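Local coordinates for protein homoserine O-acetyltransferase (Bacillus anthracis str. 'Ames Ancestor', PDB 3I1I) that probably transfers an acetyl group from acetyl-CoA to the hydroxyl of homoserine, at residues A[68-72]-A[151-155]; A[158-162]-A[180-184]; A[172-176]-A[368-373]; A[229-233]-A[317-321]; A[311-317]-A[341-347]. One frame throughout, in Å; residues are numbered along the deposited sequence.

Contact 1: A[68-72]-A[151-155]; sequences SGWWD and VMGPS
The ring of Pro154 is the bump of this contact. It pushes into the notch formed by the six-membered rings of Trp70 and Trp71, which reach it from the opposite direction. Its CD lies over one face of the Trp71 indole, 4.0 Å from the centroid of the six-membered ring and 20° off the ring normal. This is a CH-pi contact. Trp70 CZ3 lies over the same face of Trp71, near the rim, so one tryptophan narrows the hollow of the other. Pro154 CG fits against this corner, 3.7 Å from Trp70 CZ3, in an oblique approach. With its CG between the backbone N and the carbonyl carbon (chi1 55°), Trp70 brings the six-membered ring to Pro154.

Pro154 ends strand 150-154 of the central sheet. Ser155 follows at the N-cap position before helix 156-167. Gly153, Ser155 and Gly157 fit the GxSxG nucleophile elbow of the alpha/beta hydrolase fold, and Ser155 OG is hydrogen-bonded to His351. The two tryptophans thus cover the strand just ahead of the probable nucleophile.

One residue earlier in the strand, Gly153 offers only backbone, and its C lies 4.0 Å from Trp71 CH2. The bump before that is the selenomethionine Met152. Its chain bends at the last torsion (chi3 -57°), and its CE comes to 3.9 Å from Trp71 CZ3, again obliquely. The polar edges of the indoles are held by the backbone: Trp70 NE1 bonds to Thr54 O, and Trp71 NE1 bonds to Gly354 O.

Contact 2: A[158-162]-A[180-184]; sequences GMIAQ and TNPQN
Gln162 reaches from its helix to the loop 180-184 with an almost straight chain. Its CG is anti to the carbonyl carbon (chi1 -78°), and the rest is extended. The amide then bridges two backbone carbonyls. NE2 donates to Asn181 O at 3.0 Å across the contact and to Gly158 O at 3.0 Å one turn back. It stands above the plane of both carbonyls. Gly158 O also takes the helical bond from Gln162 N, on the other face of its plane. Two bonds from one NH2 fix the rotation of the amide, and OE1 is turned to Pro182 CA, 3.1 Å away.

Thr180 holds OG1 anti to its backbone N (chi1 -165°). This hydroxyl is bonded to Ser155 O. Thr180 CB packs 4.0 Å from Gly158 CA; the helix backbone comes this close at Gly158, which has no side chain. The selenomethionine Met159, extended beyond CG, slides past Thr180 in the opposite direction. Its CE ends 3.4 Å from Asn184 OD1, which accepts a bond from Gln321 NE2. Asn184 O is bonded to Arg243 of the second subunit.

The contact is buried. It ties helix 156-167 to the loop at the end of the beta-alpha-beta unit of strand 150-154, helix 156-167 and strand 174-178, whose first turn has the form of a nucleophile elbow, as in alpha/beta hydrolases.

Contact 3: A[172-176]-A[368-373]; sequences VERMI and FLNRKV
Arg174 grips the carbonyl oxygen of Arg371 side-on with two nitrogens. NH2 donates to Arg371 O at 2.9 Å (151° at the hydrogen), and NE donates to Arg371 O at 3.1 Å. The oxygen lies in the guanidinium plane, so the pair of bonds keeps the group from turning. The third nitrogen faces the other way. NH1 makes a salt bridge with the neighbouring Glu173 OE1 at 2.9 Å, on the anti side of the carboxylate, and also bonds to His149 O. All three guanidinium nitrogens therefore have acceptors. Leu369 O covers one face of the group and Val373 CG2 the opposite face. Leu369 O is itself bonded to His149 NE2.

This joins the start of strand 174-178, in the parallel part of the central sheet, to the end of the C-terminal helix 362-370, which packs on the sheet of the alpha/beta hydrolase fold. The chain past that helix passes the start of the strand, with Val373 nearest Glu173. Arg371 O is one point where it is held; Lys372 O is bonded to Asn309.

Outward of the guanidinium the contact becomes apolar. Val373 CG2 also touches Glu173 CB at 3.6 Å, the two side chains crossing at about a right angle. Deeper in, Phe368 swings its ring to the strand with CG anti to the backbone N (chi1 -167°). Its CD2 meets Ile176 CG1 at 3.7 Å, the two side chains sliding past each other. Phe368 CE2 stays 4.0 Å from Arg174 CB. Leu369 CD2 closes the far end against Ile176 CD1 at 4.3 Å.

Contact 4: A[229-233]-A[317-321]; sequences MNAFD and QDLLQ
Leu319 and Leu320 belong to the loop of the probable triad acid, Asp318, and pack here on Asn230 and Phe232 of the loop between helices 217-228 and 234-240. Asp318 OD2 is hydrogen-bonded to His351, as in the Ser-His-Asp triad of alpha/beta hydrolases. Its OD1 accepts from Leu320 N at 2.8 Å, an Asx turn, and, from above the carboxylate plane, from Gln321 N at 2.9 Å, which extends it to an Asx motif. This turn presents the two leucines. Leu320 CD2 lies 3.7 Å from Asn230 CB. Leu319 CD1 sits 3.4 Å from Phe232 O. Leu319 also packs on Ile187 of the second subunit.

No direct hydrogen bond crosses between the loops. Water 1 fills that role: it donates to Asn230 O at 2.7 Å, donates weakly to Phe232 O, and accepts from Leu319 N at 3.1 Å. At the other end Asp233, at the N-cap position of helix 234-240, has its OD2 bonded to His235 N. Water 2 lies between Asp233 OD1 and Gln317 O, 2.8 Å from each. The same OD1 also meets the aliphatic part of Gln317, with Asp233 OD1 3.3 Å from Gln317 CG.

Contact 5: A[311-317]-A[341-347]; sequences LMIPCKQ and EVYEIES
Met312, with Glu341 and Tyr343, joins strand 309-313 to strand 340-342 and the residue after it. The two parallel strands are the ends of a beta-alpha-beta unit crossed over by helix 324-335. The second strand is the outermost of the central sheet within this chain. The tight part is backbone: Met312 N donates to Glu341 O at 2.9 Å, and Tyr343 N donates to Met312 O at 2.8 Å. The pairing goes on past the strands, with Ile345 N bonded to Pro314 O and Lys316 N to Ile345 O. Side chains close the two faces. Pro314 and Val342 cross at about a right angle beneath helix 324-335, Pro314 CD 3.6 Å from Val342 CG1. On the other face Ile313 CG2 meets Ile345 CG2 at 4.2 Å, and Cys315 CB lies 3.9 Å from Ile345 CG1.

The solvent side lies at Lys316 and Glu346, both exposed. Their side chains run side by side, with Lys316 CD 3.4 Å from Glu346 OE1, but their charged ends do not meet. The Glu344 carboxylate has partners of its own, Ser323 and Tyr327. Gln317 closes this end. It bends at its second torsion (chi2 76°), which turns the amide back to the partner chain. NE2 gives a weak, long bond to Glu346 OE1, while OE1 accepts from Ser347 N at 2.9 Å, with the donor above the carbonyl plane.

In the fold
Contacts 1 and 2 are buried, nearest the centre of the chain. Contacts 3, 4 and 5 are partly buried. Contacts 1, 3 and 5 reach the same central sheet. Strands 150-154, 174-178 and 309-313 are neighbours in it, and Val151 pairs with Arg174 and Ile176, while Met175 pairs with Leu311. Contact 1 is wholly apolar across its segments, contact 2 turns on one amide, contact 3 on one arginine, contact 5 on backbone pairing and contact 4 on leucine packing with a bridging water. Gln321 links contacts 2 and 4 through Asn181 and Asn184, and both touch the second subunit. Contacts 4 and 5 share Gln317. Contacts 1 and 4 hold Ser155 and Asp318 of the probable triad.

Contact 1: A[68-72]-A[151-155]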
# COMPACT_ATOMS: atom_id res chain seq x y z
N SER A 68 -23.55 -8.96 18.60
CA SER A 68 -24.51 -9.49 17.67
C SER A 68 -23.97 -9.38 16.25
O SER A 68 -22.96 -8.79 16.00
CB SER A 68 -25.79 -8.69 17.74
OG SER A 68 -26.21 -8.60 19.07
N GLY A 69 -24.70 -9.95 15.31
CA GLY A 69 -24.29 -9.97 13.92
C GLY A 69 -24.22 -8.61 13.29
O GLY A 69 -24.80 -7.65 13.77
N TRP A 70 -23.55 -8.54 12.17
CA TRP A 70 -23.05 -7.27 11.64
C TRP A 70 -24.12 -6.27 11.12
O TRP A 70 -23.83 -5.08 10.94
CB TRP A 70 -21.96 -7.55 10.61
CG TRP A 70 -22.36 -8.45 9.53
CD1 TRP A 70 -22.10 -9.77 9.45
CD2 TRP A 70 -23.13 -8.11 8.37
NE1 TRP A 70 -22.65 -10.29 8.30
CE2 TRP A 70 -23.28 -9.28 7.61
CE3 TRP A 70 -23.67 -6.91 7.89
CZ2 TRP A 70 -23.97 -9.31 6.37
CZ3 TRP A 70 -24.36 -6.93 6.64
CH2 TRP A 70 -24.51 -8.14 5.91
N TRP A 71 -25.34 -6.73 10.89
CA TRP A 71 -26.47 -5.85 10.51
C TRP A 71 -27.64 -6.02 11.47
O TRP A 71 -28.82 -5.85 11.09
CB TRP A 71 -26.90 -6.11 9.05
CG TRP A 71 -26.65 -5.00 8.06
CD1 TRP A 71 -25.94 -3.86 8.27
CD2 TRP A 71 -27.09 -4.94 6.69
NE1 TRP A 71 -25.91 -3.08 7.14
CE2 TRP A 71 -26.60 -3.72 6.15
CE3 TRP A 71 -27.83 -5.80 5.87
CZ2 TRP A 71 -26.85 -3.33 4.84
CZ3 TRP A 71 -28.08 -5.42 4.55
CH2 TRP A 71 -27.60 -4.19 4.05
N ASP A 72 -27.32 -6.31 12.73
CA ASP A 72 -28.34 -6.63 13.73
C ASP A 72 -29.35 -5.52 13.89
O ASP A 72 -30.54 -5.79 14.08
CB ASP A 72 -27.73 -6.96 15.09
CG ASP A 72 -28.76 -7.52 16.06
OD1 ASP A 72 -29.16 -8.72 15.92
OD2 ASP A 72 -29.20 -6.75 16.94
N VAL A 151 -33.12 -9.31 -2.41
CA VAL A 151 -31.75 -9.66 -2.18
C VAL A 151 -30.98 -8.35 -1.90
O VAL A 151 -31.22 -7.33 -2.51
CB VAL A 151 -31.13 -10.41 -3.37
CG1 VAL A 151 -31.03 -9.49 -4.60
CG2 VAL A 151 -29.77 -10.97 -2.99
N MSE A 152 -30.07 -8.39 -0.96
CA MSE A 152 -29.43 -7.17 -0.50
C MSE A 152 -28.15 -7.43 0.25
O MSE A 152 -27.90 -8.53 0.71
CB MSE A 152 -30.37 -6.38 0.38
CG MSE A 152 -30.88 -7.15 1.54
SE MSE A 152 -32.38 -6.13 2.41
CE MSE A 152 -31.42 -4.33 2.83
N GLY A 153 -27.35 -6.38 0.35
CA GLY A 153 -26.09 -6.41 1.03
C GLY A 153 -25.30 -5.11 0.88
O GLY A 153 -25.56 -4.28 -0.04
N PRO A 154 -24.33 -4.90 1.80
CA PRO A 154 -23.45 -3.75 1.69
C PRO A 154 -22.17 -4.16 1.03
O PRO A 154 -21.69 -5.25 1.29
CB PRO A 154 -23.20 -3.37 3.15
CG PRO A 154 -23.14 -4.73 3.86
CD PRO A 154 -24.20 -5.58 3.10
N SER A 155 -21.65 -3.31 0.15
CA SER A 155 -20.28 -3.43 -0.40
C SER A 155 -20.09 -4.74 -1.16
O SER A 155 -20.86 -4.98 -2.08
CB SER A 155 -19.24 -3.22 0.68
OG SER A 155 -17.94 -3.08 0.13

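Contact 2: A[158-162]-A[180-184]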
# COMPACT_ATOMS: atom_id res chain seq x y z
N GLY A 158 -23.31 -6.20 -1.60
CA GLY A 158 -24.06 -5.59 -2.68
C GLY A 158 -23.63 -6.03 -4.08
O GLY A 158 -24.41 -5.97 -5.02
N MSE A 159 -22.38 -6.45 -4.23
CA MSE A 159 -21.88 -6.97 -5.50
C MSE A 159 -22.55 -8.29 -5.82
O MSE A 159 -22.97 -8.51 -6.95
CB MSE A 159 -20.36 -7.16 -5.44
CG MSE A 159 -19.61 -5.83 -5.30
SE MSE A 159 -17.69 -5.98 -5.01
CE MSE A 159 -17.40 -4.09 -4.84
N ILE A 160 -22.65 -9.17 -4.82
CA ILE A 160 -23.36 -10.40 -4.95
C ILE A 160 -24.83 -10.12 -5.25
O ILE A 160 -25.43 -10.74 -6.16
CB ILE A 160 -23.24 -11.26 -3.69
CG1 ILE A 160 -21.78 -11.64 -3.45
CG2 ILE A 160 -24.13 -12.49 -3.79
CD1 ILE A 160 -21.36 -11.73 -1.92
N ALA A 161 -25.42 -9.16 -4.56
CA ALA A 161 -26.84 -8.88 -4.79
C ALA A 161 -27.04 -8.41 -6.22
O ALA A 161 -28.08 -8.69 -6.84
CB ALA A 161 -27.37 -7.86 -3.81
N GLN A 162 -26.07 -7.68 -6.75
CA GLN A 162 -26.24 -7.16 -8.09
C GLN A 162 -26.13 -8.30 -9.09
O GLN A 162 -26.83 -8.31 -10.08
CB GLN A 162 -25.23 -6.07 -8.40
CG GLN A 162 -25.57 -4.73 -7.80
CD GLN A 162 -24.39 -3.76 -7.89
OE1 GLN A 162 -24.37 -2.91 -8.77
NE2 GLN A 162 -23.41 -3.91 -7.01
N THR A 180 -22.12 0.25 -2.57
CA THR A 180 -21.61 -0.65 -3.59
C THR A 180 -21.63 0.05 -5.00
O THR A 180 -22.00 1.21 -5.13
CB THR A 180 -22.43 -2.00 -3.60
OG1 THR A 180 -21.73 -3.01 -4.35
CG2 THR A 180 -23.84 -1.79 -4.19
N ASN A 181 -21.23 -0.69 -6.04
CA ASN A 181 -21.21 -0.19 -7.44
C ASN A 181 -21.28 -1.38 -8.39
O ASN A 181 -20.92 -2.51 -8.00
CB ASN A 181 -19.94 0.60 -7.72
CG ASN A 181 -20.08 2.06 -7.42
OD1 ASN A 181 -21.07 2.67 -7.80
ND2 ASN A 181 -19.10 2.64 -6.72
N PRO A 182 -21.75 -1.14 -9.63
CA PRO A 182 -21.89 -2.22 -10.58
C PRO A 182 -20.56 -2.74 -11.08
O PRO A 182 -20.49 -3.84 -11.63
CB PRO A 182 -22.71 -1.60 -11.72
CG PRO A 182 -22.56 -0.16 -11.56
CD PRO A 182 -22.27 0.13 -10.16
N GLN A 183 -19.52 -1.92 -10.94
CA GLN A 183 -18.17 -2.26 -11.41
C GLN A 183 -17.21 -1.70 -10.41
O GLN A 183 -17.35 -0.55 -10.04
CB GLN A 183 -17.90 -1.62 -12.78
CG GLN A 183 -18.84 -2.08 -13.88
CD GLN A 183 -18.61 -1.36 -15.21
OE1 GLN A 183 -18.75 -0.14 -15.28
NE2 GLN A 183 -18.31 -2.12 -16.28
N ASN A 184 -16.26 -2.48 -9.92
CA ASN A 184 -15.40 -1.98 -8.87
C ASN A 184 -14.58 -0.82 -9.46
O ASN A 184 -13.94 -0.98 -10.49
CB ASN A 184 -14.48 -3.03 -8.30
CG ASN A 184 -13.93 -2.63 -6.94
OD1 ASN A 184 -14.71 -2.37 -6.04
ND2 ASN A 184 -12.60 -2.57 -6.79

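Contact 3: A[172-176]-A[368-373]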
# COMPACT_ATOMS: atom_id res chain seq x y z
N VAL A 172 -35.85 -12.47 -8.66
CA VAL A 172 -35.58 -11.37 -7.73
C VAL A 172 -36.62 -10.26 -7.86
O VAL A 172 -36.70 -9.57 -8.86
CB VAL A 172 -34.17 -10.80 -7.97
CG1 VAL A 172 -33.88 -9.63 -7.02
CG2 VAL A 172 -33.09 -11.89 -7.85
N GLU A 173 -37.40 -10.04 -6.82
CA GLU A 173 -38.41 -8.99 -6.85
C GLU A 173 -37.82 -7.61 -6.62
O GLU A 173 -38.28 -6.61 -7.22
CB GLU A 173 -39.49 -9.26 -5.83
CG GLU A 173 -40.23 -10.54 -6.14
CD GLU A 173 -41.39 -10.83 -5.22
OE1 GLU A 173 -41.81 -9.95 -4.43
OE2 GLU A 173 -41.89 -11.95 -5.30
N ARG A 174 -36.82 -7.57 -5.75
CA ARG A 174 -36.25 -6.34 -5.26
C ARG A 174 -34.80 -6.54 -4.99
O ARG A 174 -34.40 -7.54 -4.42
CB ARG A 174 -36.91 -5.95 -3.96
CG ARG A 174 -38.38 -5.68 -4.08
CD ARG A 174 -39.02 -5.38 -2.71
NE ARG A 174 -40.46 -5.38 -2.81
CZ ARG A 174 -41.21 -6.47 -2.97
NH1 ARG A 174 -40.67 -7.70 -3.03
NH2 ARG A 174 -42.53 -6.35 -3.09
N MSE A 175 -33.98 -5.56 -5.36
CA MSE A 175 -32.56 -5.60 -5.01
C MSE A 175 -32.16 -4.31 -4.30
O MSE A 175 -32.50 -3.24 -4.76
CB MSE A 175 -31.73 -5.82 -6.25
CG MSE A 175 -30.27 -6.08 -5.94
SE MSE A 175 -29.23 -4.43 -6.01
CE MSE A 175 -29.25 -4.24 -7.95
N ILE A 176 -31.48 -4.40 -3.17
CA ILE A 176 -31.03 -3.21 -2.45
C ILE A 176 -29.53 -3.33 -2.34
O ILE A 176 -29.02 -4.28 -1.74
CB ILE A 176 -31.62 -3.09 -1.04
CG1 ILE A 176 -33.16 -3.12 -1.06
CG2 ILE A 176 -31.11 -1.81 -0.36
CD1 ILE A 176 -33.83 -2.89 0.31
N PHE A 368 -39.21 0.37 0.95
CA PHE A 368 -38.89 -0.30 -0.29
C PHE A 368 -39.29 -1.78 -0.26
O PHE A 368 -39.82 -2.31 -1.25
CB PHE A 368 -37.41 -0.16 -0.58
CG PHE A 368 -37.04 -0.54 -1.95
CD1 PHE A 368 -37.31 0.31 -2.99
CD2 PHE A 368 -36.40 -1.73 -2.21
CE1 PHE A 368 -36.96 -0.03 -4.31
CE2 PHE A 368 -36.06 -2.06 -3.52
CZ PHE A 368 -36.34 -1.21 -4.55
N LEU A 369 -39.10 -2.43 0.87
CA LEU A 369 -39.53 -3.81 1.04
C LEU A 369 -41.05 -3.95 0.94
O LEU A 369 -41.56 -5.02 0.63
CB LEU A 369 -39.03 -4.37 2.37
CG LEU A 369 -37.52 -4.56 2.45
CD1 LEU A 369 -37.13 -5.02 3.86
CD2 LEU A 369 -37.01 -5.55 1.34
N ASN A 370 -41.77 -2.86 1.18
CA ASN A 370 -43.22 -2.83 1.07
C ASN A 370 -43.78 -2.26 -0.22
O ASN A 370 -44.95 -2.29 -0.42
CB ASN A 370 -43.78 -2.05 2.24
CG ASN A 370 -43.68 -2.83 3.51
OD1 ASN A 370 -44.29 -3.89 3.61
ND2 ASN A 370 -42.86 -2.36 4.46
N ARG A 371 -42.95 -1.75 -1.11
CA ARG A 371 -43.46 -1.28 -2.39
C ARG A 371 -43.65 -2.48 -3.34
O ARG A 371 -42.87 -3.44 -3.31
CB ARG A 371 -42.50 -0.26 -2.96
CG ARG A 371 -42.84 0.25 -4.33
CD ARG A 371 -41.66 1.00 -4.87
NE ARG A 371 -41.35 2.16 -4.02
CZ ARG A 371 -41.98 3.33 -4.10
NH1 ARG A 371 -42.95 3.51 -5.00
NH2 ARG A 371 -41.64 4.33 -3.28
N LYS A 372 -44.69 -2.41 -4.17
CA LYS A 372 -45.01 -3.51 -5.08
C LYS A 372 -44.05 -3.56 -6.28
O LYS A 372 -43.50 -2.56 -6.72
CB LYS A 372 -46.46 -3.40 -5.57
CG LYS A 372 -46.68 -2.35 -6.65
CD LYS A 372 -48.17 -2.23 -7.02
CE LYS A 372 -48.35 -1.64 -8.41
NZ LYS A 372 -48.01 -2.65 -9.49
N VAL A 373 -43.87 -4.77 -6.80
CA VAL A 373 -42.98 -5.01 -7.92
C VAL A 373 -43.57 -4.40 -9.19
O VAL A 373 -44.75 -4.55 -9.48
CB VAL A 373 -42.69 -6.52 -8.08
CG1 VAL A 373 -41.76 -6.81 -9.33
CG2 VAL A 373 -42.09 -7.03 -6.78

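Contact 4: A[229-233]-A[317-321]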
# COMPACT_ATOMS: atom_id res chain seq x y z
N MSE A 229 -7.77 2.55 5.92
CA MSE A 229 -7.58 3.97 5.63
C MSE A 229 -8.45 4.51 4.49
O MSE A 229 -8.43 5.70 4.26
CB MSE A 229 -6.12 4.31 5.31
CG MSE A 229 -5.15 4.03 6.44
SE MSE A 229 -5.64 4.87 8.10
CE MSE A 229 -5.69 6.77 7.51
N ASN A 230 -9.25 3.70 3.81
CA ASN A 230 -10.27 4.24 2.90
C ASN A 230 -11.71 3.98 3.32
O ASN A 230 -12.67 4.35 2.60
CB ASN A 230 -10.01 3.72 1.48
CG ASN A 230 -8.78 4.36 0.85
OD1 ASN A 230 -8.79 5.58 0.51
ND2 ASN A 230 -7.67 3.57 0.79
N ALA A 231 -11.85 3.37 4.49
CA ALA A 231 -13.16 2.93 4.97
C ALA A 231 -14.01 4.07 5.52
O ALA A 231 -15.21 3.92 5.60
CB ALA A 231 -13.03 1.79 5.99
N PHE A 232 -13.41 5.22 5.83
CA PHE A 232 -14.15 6.33 6.48
C PHE A 232 -13.92 7.62 5.66
O PHE A 232 -13.19 7.60 4.68
CB PHE A 232 -13.68 6.54 7.92
CG PHE A 232 -13.86 5.33 8.83
CD1 PHE A 232 -14.99 5.20 9.63
CD2 PHE A 232 -12.89 4.35 8.91
CE1 PHE A 232 -15.17 4.07 10.48
CE2 PHE A 232 -13.04 3.22 9.74
CZ PHE A 232 -14.19 3.07 10.53
N ASP A 233 -14.55 8.73 6.03
CA ASP A 233 -14.22 10.06 5.47
C ASP A 233 -12.86 10.47 5.97
O ASP A 233 -12.44 10.05 7.05
CB ASP A 233 -15.23 11.10 5.97
CG ASP A 233 -15.03 12.47 5.34
OD1 ASP A 233 -15.48 12.70 4.18
OD2 ASP A 233 -14.47 13.36 6.03
N GLN A 317 -19.69 10.38 1.13
CA GLN A 317 -18.32 10.44 1.58
C GLN A 317 -17.55 9.13 1.40
O GLN A 317 -16.44 8.98 1.91
CB GLN A 317 -18.30 10.85 3.05
CG GLN A 317 -18.61 12.30 3.30
CD GLN A 317 -20.07 12.65 3.18
OE1 GLN A 317 -20.99 11.87 3.53
NE2 GLN A 317 -20.33 13.83 2.67
N ASP A 318 -18.14 8.16 0.71
CA ASP A 318 -17.47 6.86 0.50
C ASP A 318 -16.35 7.04 -0.48
O ASP A 318 -16.60 7.41 -1.64
CB ASP A 318 -18.47 5.86 -0.09
CG ASP A 318 -18.01 4.44 0.00
OD1 ASP A 318 -16.78 4.15 -0.04
OD2 ASP A 318 -18.93 3.62 0.09
N LEU A 319 -15.12 6.79 -0.02
CA LEU A 319 -13.94 6.83 -0.85
C LEU A 319 -13.68 5.54 -1.61
O LEU A 319 -12.89 5.51 -2.59
CB LEU A 319 -12.70 7.13 -0.02
CG LEU A 319 -12.62 8.46 0.73
CD1 LEU A 319 -11.52 8.34 1.82
CD2 LEU A 319 -12.36 9.67 -0.18
N LEU A 320 -14.28 4.44 -1.15
CA LEU A 320 -14.05 3.12 -1.79
C LEU A 320 -15.02 2.94 -2.92
O LEU A 320 -14.67 2.37 -3.94
CB LEU A 320 -14.23 1.96 -0.81
CG LEU A 320 -13.10 1.78 0.19
CD1 LEU A 320 -13.63 0.91 1.34
CD2 LEU A 320 -11.85 1.16 -0.48
N GLN A 321 -16.23 3.45 -2.75
CA GLN A 321 -17.29 3.25 -3.71
C GLN A 321 -17.96 4.59 -4.03
O GLN A 321 -19.00 4.93 -3.46
CB GLN A 321 -18.31 2.25 -3.15
CG GLN A 321 -17.78 0.79 -3.00
CD GLN A 321 -17.28 0.21 -4.30
OE1 GLN A 321 -17.63 0.65 -5.41
NE2 GLN A 321 -16.40 -0.75 -4.18
O HOH W 1 -14.75 6.04 2.93
O HOH W 2 -15.09 11.38 1.76

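Contact 5: A[311-317]-A[341-347]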
# COMPACT_ATOMS: atom_id res chain seq x y z
N LEU A 311 -33.01 -0.45 -5.60
CA LEU A 311 -32.68 0.65 -4.67
C LEU A 311 -31.17 0.64 -4.37
O LEU A 311 -30.64 -0.33 -3.85
CB LEU A 311 -33.46 0.52 -3.35
CG LEU A 311 -33.19 1.61 -2.27
CD1 LEU A 311 -33.50 3.09 -2.78
CD2 LEU A 311 -33.95 1.35 -0.99
N MSE A 312 -30.48 1.72 -4.74
CA MSE A 312 -29.05 1.88 -4.44
C MSE A 312 -28.90 2.93 -3.30
O MSE A 312 -29.50 4.03 -3.35
CB MSE A 312 -28.27 2.32 -5.68
CG MSE A 312 -28.30 1.42 -6.93
SE MSE A 312 -27.63 -0.36 -6.53
CE MSE A 312 -25.74 0.15 -6.57
N ILE A 313 -28.12 2.56 -2.28
CA ILE A 313 -27.90 3.40 -1.10
C ILE A 313 -26.40 3.64 -0.92
O ILE A 313 -25.72 2.91 -0.21
CB ILE A 313 -28.47 2.75 0.16
CG1 ILE A 313 -29.95 2.40 -0.05
CG2 ILE A 313 -28.33 3.67 1.39
CD1 ILE A 313 -30.56 1.58 1.19
N PRO A 314 -25.86 4.63 -1.65
CA PRO A 314 -24.47 5.00 -1.48
C PRO A 314 -24.30 6.06 -0.37
O PRO A 314 -25.26 6.71 0.05
CB PRO A 314 -24.13 5.62 -2.82
CG PRO A 314 -25.35 6.29 -3.22
CD PRO A 314 -26.47 5.39 -2.75
N CYS A 315 -23.07 6.23 0.06
CA CYS A 315 -22.70 7.26 0.95
C CYS A 315 -21.83 8.23 0.20
O CYS A 315 -20.78 7.86 -0.34
CB CYS A 315 -21.90 6.70 2.13
SG CYS A 315 -21.56 8.06 3.33
N LYS A 316 -22.24 9.49 0.22
CA LYS A 316 -21.54 10.57 -0.46
C LYS A 316 -20.05 10.74 -0.10
O LYS A 316 -19.26 11.20 -0.92
CB LYS A 316 -22.25 11.86 -0.13
CG LYS A 316 -21.67 13.10 -0.81
CD LYS A 316 -22.63 14.26 -0.57
CE LYS A 316 -22.66 15.22 -1.74
NZ LYS A 316 -21.46 16.05 -1.67
N GLN A 317 -19.69 10.38 1.13
CA GLN A 317 -18.32 10.44 1.58
C GLN A 317 -17.55 9.13 1.40
O GLN A 317 -16.44 8.98 1.91
CB GLN A 317 -18.30 10.85 3.05
CG GLN A 317 -18.61 12.30 3.30
CD GLN A 317 -20.07 12.65 3.18
OE1 GLN A 317 -20.99 11.87 3.53
NE2 GLN A 317 -20.33 13.83 2.67
N GLU A 341 -34.01 3.60 -8.01
CA GLU A 341 -33.75 4.85 -7.29
C GLU A 341 -32.45 4.81 -6.49
O GLU A 341 -31.98 3.73 -6.10
CB GLU A 341 -34.94 5.28 -6.41
CG GLU A 341 -35.36 4.31 -5.30
CD GLU A 341 -36.58 4.83 -4.43
OE1 GLU A 341 -36.54 5.99 -3.91
OE2 GLU A 341 -37.57 4.06 -4.26
N VAL A 342 -31.87 5.99 -6.28
CA VAL A 342 -30.72 6.19 -5.41
C VAL A 342 -31.24 6.90 -4.16
O VAL A 342 -31.99 7.85 -4.26
CB VAL A 342 -29.63 7.11 -6.02
CG1 VAL A 342 -28.49 7.28 -5.02
CG2 VAL A 342 -29.12 6.57 -7.37
N TYR A 343 -30.86 6.41 -3.00
CA TYR A 343 -31.08 7.12 -1.76
C TYR A 343 -29.70 7.28 -1.14
O TYR A 343 -29.13 6.32 -0.65
CB TYR A 343 -31.99 6.31 -0.90
CG TYR A 343 -32.37 6.95 0.40
CD1 TYR A 343 -33.38 7.90 0.47
CD2 TYR A 343 -31.74 6.57 1.59
CE1 TYR A 343 -33.74 8.47 1.67
CE2 TYR A 343 -32.08 7.12 2.79
CZ TYR A 343 -33.08 8.06 2.83
OH TYR A 343 -33.42 8.59 4.03
N GLU A 344 -29.16 8.48 -1.24
CA GLU A 344 -27.80 8.81 -0.82
C GLU A 344 -27.75 9.28 0.62
O GLU A 344 -28.44 10.21 1.00
CB GLU A 344 -27.18 9.87 -1.72
CG GLU A 344 -25.72 10.10 -1.39
CD GLU A 344 -24.95 10.79 -2.51
OE1 GLU A 344 -25.49 11.75 -3.09
OE2 GLU A 344 -23.82 10.39 -2.83
N ILE A 345 -26.92 8.64 1.42
CA ILE A 345 -26.69 9.09 2.78
C ILE A 345 -25.37 9.85 2.91
O ILE A 345 -24.49 9.78 2.03
CB ILE A 345 -26.69 7.90 3.77
CG1 ILE A 345 -25.52 6.94 3.52
CG2 ILE A 345 -28.09 7.15 3.74
CD1 ILE A 345 -25.55 5.71 4.44
N GLU A 346 -25.25 10.55 4.03
CA GLU A 346 -24.06 11.34 4.38
C GLU A 346 -23.60 11.03 5.78
O GLU A 346 -24.38 10.97 6.69
CB GLU A 346 -24.36 12.82 4.28
CG GLU A 346 -24.98 13.19 2.94
CD GLU A 346 -24.66 14.60 2.48
OE1 GLU A 346 -23.51 15.11 2.65
OE2 GLU A 346 -25.59 15.20 1.90
N SER A 347 -22.31 10.86 5.94
CA SER A 347 -21.78 10.54 7.23
C SER A 347 -20.27 10.67 7.25
O SER A 347 -19.61 10.36 6.28
CB SER A 347 -22.17 9.10 7.60
OG SER A 347 -21.39 8.65 8.66